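Local coordinates for protein phosphoenolpyruvate--glycerone phosphotransferase (Enterococcus faecalis, PDB 3B48) that probably acts in the dihydroxyacetone kinase complex, as a homodimer relaying phosphoryl groups from phosphoenolpyruvate through histidine residues toward dihydroxyacetone, at residues K5-L10 with R65-F70; V11-M16 with L73-L78; H37-T42 with M52-T57; H96-P101 with Q121-A126. One frame throughout, in Å; residues are numbered along the deposited sequence.

Contact 1 pairs the two central strands of the four-stranded parallel sheet, and the other three lie around it. Contact 2 continues it at the carboxyl ends of these strands, where Phe-70 O lies 2.7 Å from Val-11 N, a probable hydrogen bond. Contacts 3 and 4 bring in the outer strands: Ile-8 O is 2.8 Å from His-37 N, and Ile-69 N is 2.8 Å from His-96 O. They lie on opposite sides of the chain's centre, their own centres about 19 Å apart. Contacts 2 and 3 meet around Gly-41, close to His-13, in a loop that probably corresponds to the one bearing the phosphorylated histidine in EIIA-man relatives. Contacts 2 and 4 both touch the second subunit.

Contact 1 of 4, residues K5-L10 with R65-F70; sequences KADILL and REFLIF
The guanidinium of Arg-65 has the aliphatic start of Lys-5 over one face, with Lys-5 CB 3.7 Å above the plane and toward its rim, and Asp-7 OD1 in plane at its edge. That oxygen presents its syn lone pair to Arg-65 NE in a salt bridge of 2.7 Å (N-H...O angle 163°). Arg-65 NH2 adds only weak bonds, to the same Asp-7 OD1 and to Ala-6 O. With the carboxylate and guanidinium planes 78° apart, one oxygen carries the pairing, and Asp-7 OD2 bonds His-37. The Arg-65 chain folds at chi2 and again at chi3 (-64°), which brings NE back over the neighbouring strand. The Phe-67 ring carries Arg-65 CB over one face, toward the rim, and meets Leu-9 at its edge, where Leu-9 CD1 is 3.9 Å from Phe-67 CD1. On the other side of the sheet the Phe-70 ring has Leu-9 O at its edge and in its plane, while Ile-8 CG2 comes in obliquely, 3.7 Å from Phe-70 CD2. Between these layers Asp-7 and Leu-9 each use N and O, and Lys-5 its O, in the backbone ladder; Leu-9 N to Leu-68 O measures 2.7 Å. Ile-8 and Leu-10 pack on helix 102-113, Leu-68 on helix 119-127, and Phe-70 on both. This is the in-register pairing of the two central strands, 6-11 and 66-71, in the parallel sheet of an EIIA-man type alpha/beta domain.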
# COMPACT_ATOMS: atom_id res chain seq x y z
N LYS B 5 5.73 7.62 22.58
CA LYS B 5 6.33 8.23 21.41
C LYS B 5 6.57 7.23 20.29
O LYS B 5 7.33 6.28 20.44
CB LYS B 5 7.58 9.02 21.80
CG LYS B 5 7.19 10.38 22.35
CD LYS B 5 7.99 10.79 23.55
CE LYS B 5 7.48 12.10 24.10
NZ LYS B 5 8.55 12.79 24.86
N ALA B 6 5.89 7.46 19.17
CA ALA B 6 5.93 6.57 18.03
C ALA B 6 6.18 7.30 16.70
O ALA B 6 5.75 8.44 16.49
CB ALA B 6 4.67 5.75 17.94
N ASP B 7 6.95 6.63 15.85
CA ASP B 7 7.14 7.05 14.47
C ASP B 7 6.85 5.88 13.55
O ASP B 7 7.17 4.72 13.88
CB ASP B 7 8.57 7.54 14.23
CG ASP B 7 8.94 8.71 15.10
OD1 ASP B 7 8.81 8.59 16.33
OD2 ASP B 7 9.42 9.74 14.56
N ILE B 8 6.23 6.21 12.42
CA ILE B 8 6.02 5.28 11.32
C ILE B 8 6.97 5.60 10.19
O ILE B 8 6.97 6.72 9.63
CB ILE B 8 4.57 5.32 10.79
CG1 ILE B 8 3.59 4.80 11.84
CG2 ILE B 8 4.46 4.54 9.48
CD1 ILE B 8 2.17 5.17 11.58
N LEU B 9 7.78 4.62 9.85
CA LEU B 9 8.75 4.78 8.76
C LEU B 9 8.30 3.89 7.61
O LEU B 9 8.12 2.65 7.76
CB LEU B 9 10.18 4.45 9.21
CG LEU B 9 10.95 5.25 10.28
CD1 LEU B 9 10.32 5.18 11.70
CD2 LEU B 9 12.41 4.74 10.30
N LEU B 10 8.12 4.57 6.47
CA LEU B 10 7.54 4.05 5.26
C LEU B 10 8.64 3.89 4.22
O LEU B 10 9.14 4.89 3.68
CB LEU B 10 6.48 5.03 4.71
CG LEU B 10 5.36 5.48 5.66
CD1 LEU B 10 4.60 6.63 5.02
CD2 LEU B 10 4.44 4.33 5.87
N ARG B 65 11.59 7.42 21.25
CA ARG B 65 10.62 6.91 20.30
C ARG B 65 10.67 5.37 20.11
O ARG B 65 11.73 4.73 20.18
CB ARG B 65 10.79 7.54 18.89
CG ARG B 65 11.38 8.95 18.80
CD ARG B 65 10.46 10.03 19.30
NE ARG B 65 9.24 10.15 18.50
CZ ARG B 65 8.36 11.14 18.61
NH1 ARG B 65 8.57 12.13 19.48
NH2 ARG B 65 7.28 11.15 17.85
N GLU B 66 9.50 4.81 19.85
CA GLU B 66 9.37 3.50 19.22
C GLU B 66 9.26 3.68 17.73
O GLU B 66 8.44 4.48 17.26
CB GLU B 66 8.10 2.79 19.72
CG GLU B 66 8.05 2.77 21.22
CD GLU B 66 9.23 2.03 21.83
OE1 GLU B 66 9.83 1.17 21.13
OE2 GLU B 66 9.54 2.30 23.02
N PHE B 67 10.10 2.97 16.98
CA PHE B 67 10.14 3.14 15.52
C PHE B 67 9.56 1.93 14.82
O PHE B 67 10.13 0.82 14.90
CB PHE B 67 11.55 3.40 15.01
CG PHE B 67 12.22 4.61 15.64
CD1 PHE B 67 11.99 5.90 15.15
CD2 PHE B 67 13.10 4.44 16.72
CE1 PHE B 67 12.59 7.00 15.71
CE2 PHE B 67 13.72 5.53 17.31
CZ PHE B 67 13.48 6.82 16.81
N LEU B 68 8.45 2.16 14.12
CA LEU B 68 7.71 1.14 13.34
C LEU B 68 8.01 1.21 11.86
O LEU B 68 7.74 2.23 11.20
CB LEU B 68 6.20 1.28 13.56
CG LEU B 68 5.68 1.60 14.97
CD1 LEU B 68 4.20 1.25 15.07
CD2 LEU B 68 6.48 0.97 16.13
N ILE B 69 8.60 0.14 11.33
CA ILE B 69 9.07 0.10 9.93
C ILE B 69 8.16 -0.72 9.01
O ILE B 69 7.99 -1.91 9.23
CB ILE B 69 10.58 -0.37 9.82
CG1 ILE B 69 11.55 0.76 10.20
CG2 ILE B 69 10.94 -0.73 8.41
CD1 ILE B 69 11.70 1.01 11.66
N PHE B 70 7.55 -0.04 8.03
CA PHE B 70 6.77 -0.68 6.98
C PHE B 70 7.48 -0.59 5.61
O PHE B 70 8.05 0.44 5.26
CB PHE B 70 5.37 -0.06 6.87
CG PHE B 70 4.62 -0.02 8.16
CD1 PHE B 70 3.54 -0.87 8.37
CD2 PHE B 70 4.99 0.85 9.18
CE1 PHE B 70 2.85 -0.85 9.57
CE2 PHE B 70 4.28 0.88 10.38
CZ PHE B 70 3.23 0.03 10.58

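Contact 2 of 4, residues V11-M16 with L73-L78; sequences VSHSKM and LGSAVL
His-13 and Ser-75 join in a polar contact between two segments that leave the carboxyl ends of the neighbouring strands 6-11 and 66-71 and turn into helices. His-13 NE2 and Ser-75 OG share a hydrogen bond of 2.6 Å, the hydroxyl lying at the edge of the imidazole and near its plane. With chi1 at 75°, Ser-75 OG stands between its own backbone N and carbonyl carbon, where it meets His-13 NE2. The backbone of His-13 is tied across as well: its N donates to a water at 2.8 Å, and the water donates to Leu-73 O. Apart from this polar pair, Ala-76 CB packs against the other segment, 3.8 Å from Ser-12 CA and 3.9 Å from Val-11 CG1. Ser-12 OG accepts from Ser-14 N at 3.1 Å, an ST turn that shapes the loop carrying His-13, and it also bonds Asp-72. The bond to Ser-75 is consistent with orienting a histidine that takes up a phosphoryl group. Ser-14 and Gly-74 occupy the N-cap positions of helices 15-27 and 75-84; Ser-49 packs against both segments, and Phe-107 of the second subunit against Leu-73.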
# COMPACT_ATOMS: atom_id res chain seq x y z
N VAL B 11 8.99 2.64 3.93
CA VAL B 11 10.04 2.30 2.94
C VAL B 11 9.45 1.72 1.63
O VAL B 11 8.57 0.89 1.65
CB VAL B 11 11.09 1.37 3.55
CG1 VAL B 11 12.31 1.28 2.64
CG2 VAL B 11 11.44 1.88 4.98
N SER B 12 9.93 2.22 0.50
CA SER B 12 9.43 1.75 -0.78
C SER B 12 10.49 2.05 -1.80
O SER B 12 11.35 2.85 -1.52
CB SER B 12 8.12 2.49 -1.13
OG SER B 12 7.56 2.04 -2.36
N HIS B 13 10.42 1.43 -2.98
CA HIS B 13 11.11 2.00 -4.16
C HIS B 13 10.60 3.40 -4.55
O HIS B 13 11.35 4.21 -5.01
CB HIS B 13 10.98 1.09 -5.38
CG HIS B 13 11.97 -0.02 -5.40
ND1 HIS B 13 12.52 -0.49 -6.57
CD2 HIS B 13 12.53 -0.73 -4.40
CE1 HIS B 13 13.37 -1.46 -6.29
NE2 HIS B 13 13.39 -1.63 -4.98
N SER B 14 9.31 3.65 -4.35
CA SER B 14 8.64 4.84 -4.87
C SER B 14 8.51 5.86 -3.76
O SER B 14 7.90 5.58 -2.73
CB SER B 14 7.26 4.45 -5.44
OG SER B 14 6.41 5.55 -5.75
N LYS B 15 9.10 7.04 -3.99
CA LYS B 15 8.91 8.20 -3.14
C LYS B 15 7.49 8.72 -3.32
O LYS B 15 6.88 9.24 -2.38
CB LYS B 15 9.96 9.30 -3.43
CG LYS B 15 9.78 10.57 -2.54
CD LYS B 15 10.97 11.56 -2.65
CE LYS B 15 10.62 13.00 -2.23
NZ LYS B 15 10.46 13.19 -0.74
N MSE B 16 6.94 8.56 -4.52
CA MSE B 16 5.53 8.91 -4.73
C MSE B 16 4.58 8.17 -3.77
O MSE B 16 3.66 8.78 -3.19
CB MSE B 16 5.10 8.64 -6.16
CG MSE B 16 5.13 9.82 -7.04
SE MSE B 16 4.00 9.39 -8.58
CE MSE B 16 2.57 10.72 -8.26
N LEU B 73 7.95 -3.94 -0.89
CA LEU B 73 8.46 -5.00 -1.73
C LEU B 73 9.94 -4.86 -1.99
O LEU B 73 10.51 -3.75 -1.96
CB LEU B 73 7.76 -4.93 -3.11
CG LEU B 73 6.24 -5.04 -3.31
CD1 LEU B 73 5.87 -4.24 -4.51
CD2 LEU B 73 5.76 -6.50 -3.45
N GLY B 74 10.55 -5.99 -2.32
CA GLY B 74 11.87 -6.01 -2.90
C GLY B 74 12.97 -5.54 -2.01
O GLY B 74 13.21 -6.10 -0.95
N SER B 75 13.66 -4.50 -2.47
CA SER B 75 14.85 -4.01 -1.82
C SER B 75 14.47 -3.08 -0.68
O SER B 75 15.28 -2.82 0.20
CB SER B 75 15.76 -3.30 -2.83
OG SER B 75 15.24 -2.02 -3.17
N ALA B 76 13.23 -2.61 -0.69
CA ALA B 76 12.65 -1.93 0.44
C ALA B 76 12.69 -2.84 1.67
O ALA B 76 13.10 -2.41 2.76
CB ALA B 76 11.24 -1.47 0.13
N VAL B 77 12.29 -4.08 1.48
CA VAL B 77 12.25 -5.08 2.54
C VAL B 77 13.67 -5.35 3.03
O VAL B 77 13.93 -5.31 4.24
CB VAL B 77 11.55 -6.41 2.06
CG1 VAL B 77 11.67 -7.55 3.08
CG2 VAL B 77 10.07 -6.13 1.77
N LEU B 78 14.56 -5.63 2.08
CA LEU B 78 15.98 -5.83 2.38
C LEU B 78 16.59 -4.63 3.11
O LEU B 78 17.28 -4.81 4.14
CB LEU B 78 16.78 -6.18 1.11
CG LEU B 78 18.26 -6.45 1.39
CD1 LEU B 78 18.47 -7.74 2.20
CD2 LEU B 78 19.08 -6.50 0.10
O HOH W 1 9.31 -1.08 -3.30

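Contact 3 of 4, residues H37-T42 with M52-T57; sequences HSLGGT and MKIIDT
Lys-53 extends from helix 51-60 to the loop after strand 35-38, within the beta-alpha-beta crossover that runs from this strand through the helix to strand 66-71. Lys-53 CD passes 3.6 Å from Gly-41 O, and the chain then bends at chi3 (99°), which places CE. The ammonium meets a group of backbone carbonyls: Lys-53 NZ makes a weak hydrogen bond to Gly-41 O at 3.4 Å and donates to a water at 2.7 Å, which in turn donates to Ser-38 O and Gly-40 O. These carbonyls would stabilise a positive charge there. One residue on, Ile-54 meets the tip of Leu-39 in looser apolar packing, with Ile-54 CG1 4.3 Å from Leu-39 CD1, over the side of the sheet that carries Leu-9. At Thr-57 the hydroxyl bonds back to Lys-53 O, which also receives Thr-57 N from the opposite face of its plane. That bond holds the rotation of the side chain; Thr-57 OG1 then lies 3.4 Å from Leu-39 CD2, and the methyl, anti to the backbone N, turns to His-37. Thr-57 CG2 lies over the imidazole face in a CH-pi contact, 3.6 Å from the His-37 ring centroid and 16° off its normal.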
# COMPACT_ATOMS: atom_id res chain seq x y z
N HIS B 37 7.37 9.25 8.57
CA HIS B 37 8.51 9.63 7.74
C HIS B 37 8.32 9.01 6.34
O HIS B 37 8.12 7.80 6.24
CB HIS B 37 9.82 9.15 8.39
CG HIS B 37 10.05 9.68 9.77
ND1 HIS B 37 10.78 10.83 10.03
CD2 HIS B 37 9.63 9.24 10.98
CE1 HIS B 37 10.82 11.05 11.32
NE2 HIS B 37 10.12 10.10 11.93
N SER B 38 8.32 9.85 5.30
CA SER B 38 8.31 9.34 3.94
C SER B 38 9.73 8.97 3.53
O SER B 38 10.58 9.86 3.27
CB SER B 38 7.70 10.36 2.96
OG SER B 38 7.83 9.87 1.63
N LEU B 39 10.02 7.68 3.47
CA LEU B 39 11.38 7.23 3.17
C LEU B 39 11.54 6.42 1.89
O LEU B 39 12.51 5.67 1.73
CB LEU B 39 12.01 6.50 4.38
CG LEU B 39 11.97 7.21 5.76
CD1 LEU B 39 12.56 6.31 6.79
CD2 LEU B 39 12.68 8.57 5.78
N GLY B 40 10.62 6.60 0.96
CA GLY B 40 10.74 5.98 -0.36
C GLY B 40 11.79 6.60 -1.28
O GLY B 40 12.08 7.79 -1.21
N GLY B 41 12.33 5.78 -2.18
CA GLY B 41 13.25 6.28 -3.17
C GLY B 41 14.69 6.19 -2.74
O GLY B 41 15.00 5.92 -1.57
N THR B 42 15.59 6.39 -3.68
CA THR B 42 16.98 6.52 -3.35
C THR B 42 17.25 7.96 -2.89
O THR B 42 16.36 8.80 -2.90
CB THR B 42 17.88 6.19 -4.55
OG1 THR B 42 17.79 7.25 -5.51
CG2 THR B 42 17.45 4.84 -5.17
N MSE B 52 20.23 3.75 4.56
CA MSE B 52 20.79 4.90 5.26
C MSE B 52 19.74 6.00 5.54
O MSE B 52 19.91 6.82 6.41
CB MSE B 52 21.99 5.44 4.48
CG MSE B 52 23.08 6.08 5.35
SE MSE B 52 23.91 4.82 6.61
CE MSE B 52 24.71 3.59 5.32
N LYS B 53 18.62 5.97 4.82
CA LYS B 53 17.49 6.90 5.12
C LYS B 53 16.82 6.59 6.46
O LYS B 53 16.54 7.50 7.23
CB LYS B 53 16.47 6.92 3.96
CG LYS B 53 17.11 7.47 2.68
CD LYS B 53 16.14 7.47 1.51
CE LYS B 53 15.53 8.84 1.30
NZ LYS B 53 14.47 8.76 0.27
N ILE B 54 16.63 5.29 6.71
CA ILE B 54 16.16 4.74 7.97
C ILE B 54 17.16 5.03 9.10
O ILE B 54 16.77 5.62 10.12
CB ILE B 54 15.93 3.20 7.87
CG1 ILE B 54 15.07 2.86 6.64
CG2 ILE B 54 15.29 2.66 9.13
CD1 ILE B 54 14.83 1.35 6.33
N ILE B 55 18.44 4.65 8.91
CA ILE B 55 19.48 4.89 9.90
C ILE B 55 19.55 6.37 10.29
O ILE B 55 19.44 6.70 11.47
CB ILE B 55 20.92 4.40 9.45
CG1 ILE B 55 20.94 2.95 8.93
CG2 ILE B 55 21.98 4.61 10.58
CD1 ILE B 55 20.46 1.95 9.90
N ASP B 56 19.79 7.26 9.33
CA ASP B 56 19.79 8.69 9.59
C ASP B 56 18.51 9.17 10.31
O ASP B 56 18.59 9.92 11.27
CB ASP B 56 19.97 9.47 8.30
CG ASP B 56 21.38 9.36 7.72
OD1 ASP B 56 22.37 9.17 8.48
OD2 ASP B 56 21.48 9.46 6.48
N THR B 57 17.34 8.74 9.85
CA THR B 57 16.08 9.08 10.49
C THR B 57 16.06 8.69 11.97
O THR B 57 15.78 9.53 12.82
CB THR B 57 14.88 8.48 9.72
OG1 THR B 57 14.88 9.00 8.38
CG2 THR B 57 13.60 8.82 10.40
O HOH W 2 11.92 9.64 0.40

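Contact 4 of 4, residues H96-P101 with Q121-A126; sequences HLVDAP and QILAEA
His-96, on strand 95-97, outermost within this chain, meets Leu-123 of helix 119-127 loosely. The two side chains cross at about a right angle, and His-96 ND1 is 4.1 Å from Leu-123 CD1, the methyl coming obliquely to the ring. The other nitrogen, His-96 NE2, is bonded to Glu-66 on the neighbouring strand, which would steady the imidazole beside the helix. Val-98 carries the centre of the contact with both of its methyls. CG1 is anti to the backbone N (chi1 -161°), and Val-98 CG1 rests against Ala-126 CB at 3.8 Å, whereas Val-98 CG2 takes up Leu-123 CD2 at 3.7 Å. Leu-123 CD1 thus approaches the imidazole, while CD2 lies among the valine methyls and also near His-96 CB. The backbone then passes through an inverse gamma turn centred on Asp-99, closed by a weak bond of 2.8 Å from Ala-100 N to Val-98 O. Asp-99 serves the dimer: its carboxylate accepts from backbone N atoms of Lys-132, Trp-134 and Asn-135 of the second subunit. After the turn, the methyl of Ala-100 points to the helix again and packs closely there, with Ala-100 CB 3.3 Å from Ala-126 O and 4.0 Å from Ala-126 CB. Pro-101, at the N-cap position of helix 102-113, packs on Pro-101 of the second subunit. No hydrogen bond joins the two segments; apolar groups fit the helix over the face of the sheet that carries Leu-68 and Phe-70, as in the layered packing of a parallel alpha/beta fold.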
# COMPACT_ATOMS: atom_id res chain seq x y z
N HIS B 96 11.11 -1.77 15.20
CA HIS B 96 10.09 -2.81 14.98
C HIS B 96 9.73 -2.95 13.50
O HIS B 96 9.06 -2.07 12.92
CB HIS B 96 8.79 -2.57 15.79
CG HIS B 96 9.01 -2.02 17.18
ND1 HIS B 96 9.15 -2.83 18.28
CD2 HIS B 96 9.06 -0.75 17.63
CE1 HIS B 96 9.30 -2.07 19.36
NE2 HIS B 96 9.25 -0.80 18.99
N LEU B 97 10.15 -4.06 12.91
CA LEU B 97 9.78 -4.44 11.56
C LEU B 97 8.36 -4.97 11.60
O LEU B 97 8.09 -6.02 12.20
CB LEU B 97 10.70 -5.55 11.04
CG LEU B 97 12.16 -5.22 10.78
CD1 LEU B 97 12.97 -6.50 10.59
CD2 LEU B 97 12.32 -4.27 9.60
N VAL B 98 7.45 -4.26 10.95
CA VAL B 98 6.05 -4.62 11.11
C VAL B 98 5.66 -5.49 9.94
O VAL B 98 5.63 -5.03 8.80
CB VAL B 98 5.10 -3.41 11.25
CG1 VAL B 98 3.75 -3.85 11.87
CG2 VAL B 98 5.72 -2.31 12.09
N ASP B 99 5.37 -6.75 10.24
CA ASP B 99 4.95 -7.68 9.19
C ASP B 99 3.51 -7.38 8.80
O ASP B 99 2.57 -8.02 9.25
CB ASP B 99 5.10 -9.12 9.65
CG ASP B 99 5.29 -10.06 8.49
OD1 ASP B 99 4.73 -9.78 7.41
OD2 ASP B 99 6.00 -11.07 8.64
N ALA B 100 3.37 -6.38 7.92
CA ALA B 100 2.06 -5.83 7.56
C ALA B 100 2.16 -5.13 6.21
O ALA B 100 3.24 -4.65 5.86
CB ALA B 100 1.59 -4.83 8.65
N PRO B 101 1.04 -5.05 5.47
CA PRO B 101 1.15 -4.35 4.20
C PRO B 101 1.40 -2.87 4.43
O PRO B 101 1.01 -2.34 5.48
CB PRO B 101 -0.20 -4.58 3.51
CG PRO B 101 -1.13 -5.00 4.56
CD PRO B 101 -0.33 -5.53 5.72
N GLN B 121 -0.60 -3.56 20.96
CA GLN B 121 -1.85 -3.40 20.24
C GLN B 121 -1.69 -2.59 18.94
O GLN B 121 -2.32 -2.89 17.93
CB GLN B 121 -2.94 -2.79 21.13
CG GLN B 121 -4.35 -3.19 20.72
CD GLN B 121 -4.55 -4.71 20.67
OE1 GLN B 121 -3.94 -5.47 21.44
NE2 GLN B 121 -5.42 -5.17 19.75
N ILE B 122 -0.86 -1.56 18.99
CA ILE B 122 -0.50 -0.80 17.79
C ILE B 122 0.13 -1.73 16.76
O ILE B 122 -0.17 -1.64 15.58
CB ILE B 122 0.37 0.43 18.16
CG1 ILE B 122 -0.51 1.48 18.89
CG2 ILE B 122 1.08 1.04 16.92
CD1 ILE B 122 0.27 2.49 19.73
N LEU B 123 0.96 -2.66 17.21
CA LEU B 123 1.60 -3.60 16.30
C LEU B 123 0.64 -4.67 15.81
O LEU B 123 0.73 -5.09 14.65
CB LEU B 123 2.86 -4.23 16.94
CG LEU B 123 4.13 -3.36 17.00
CD1 LEU B 123 5.23 -3.97 17.88
CD2 LEU B 123 4.68 -3.05 15.61
N ALA B 124 -0.29 -5.10 16.66
CA ALA B 124 -1.22 -6.15 16.28
C ALA B 124 -2.20 -5.67 15.22
O ALA B 124 -2.49 -6.39 14.27
CB ALA B 124 -1.95 -6.73 17.51
N GLU B 125 -2.70 -4.44 15.38
CA GLU B 125 -3.66 -3.89 14.41
C GLU B 125 -3.11 -3.85 12.99
O GLU B 125 -3.76 -4.37 12.07
CB GLU B 125 -4.18 -2.51 14.84
CG GLU B 125 -5.16 -2.54 16.00
CD GLU B 125 -6.10 -3.73 15.92
OE1 GLU B 125 -6.93 -3.76 14.98
OE2 GLU B 125 -6.01 -4.63 16.79
N ALA B 126 -1.92 -3.27 12.82
CA ALA B 126 -1.22 -3.25 11.52
C ALA B 126 -1.07 -4.64 10.90
O ALA B 126 -1.51 -4.89 9.78
CB ALA B 126 0.13 -2.57 11.67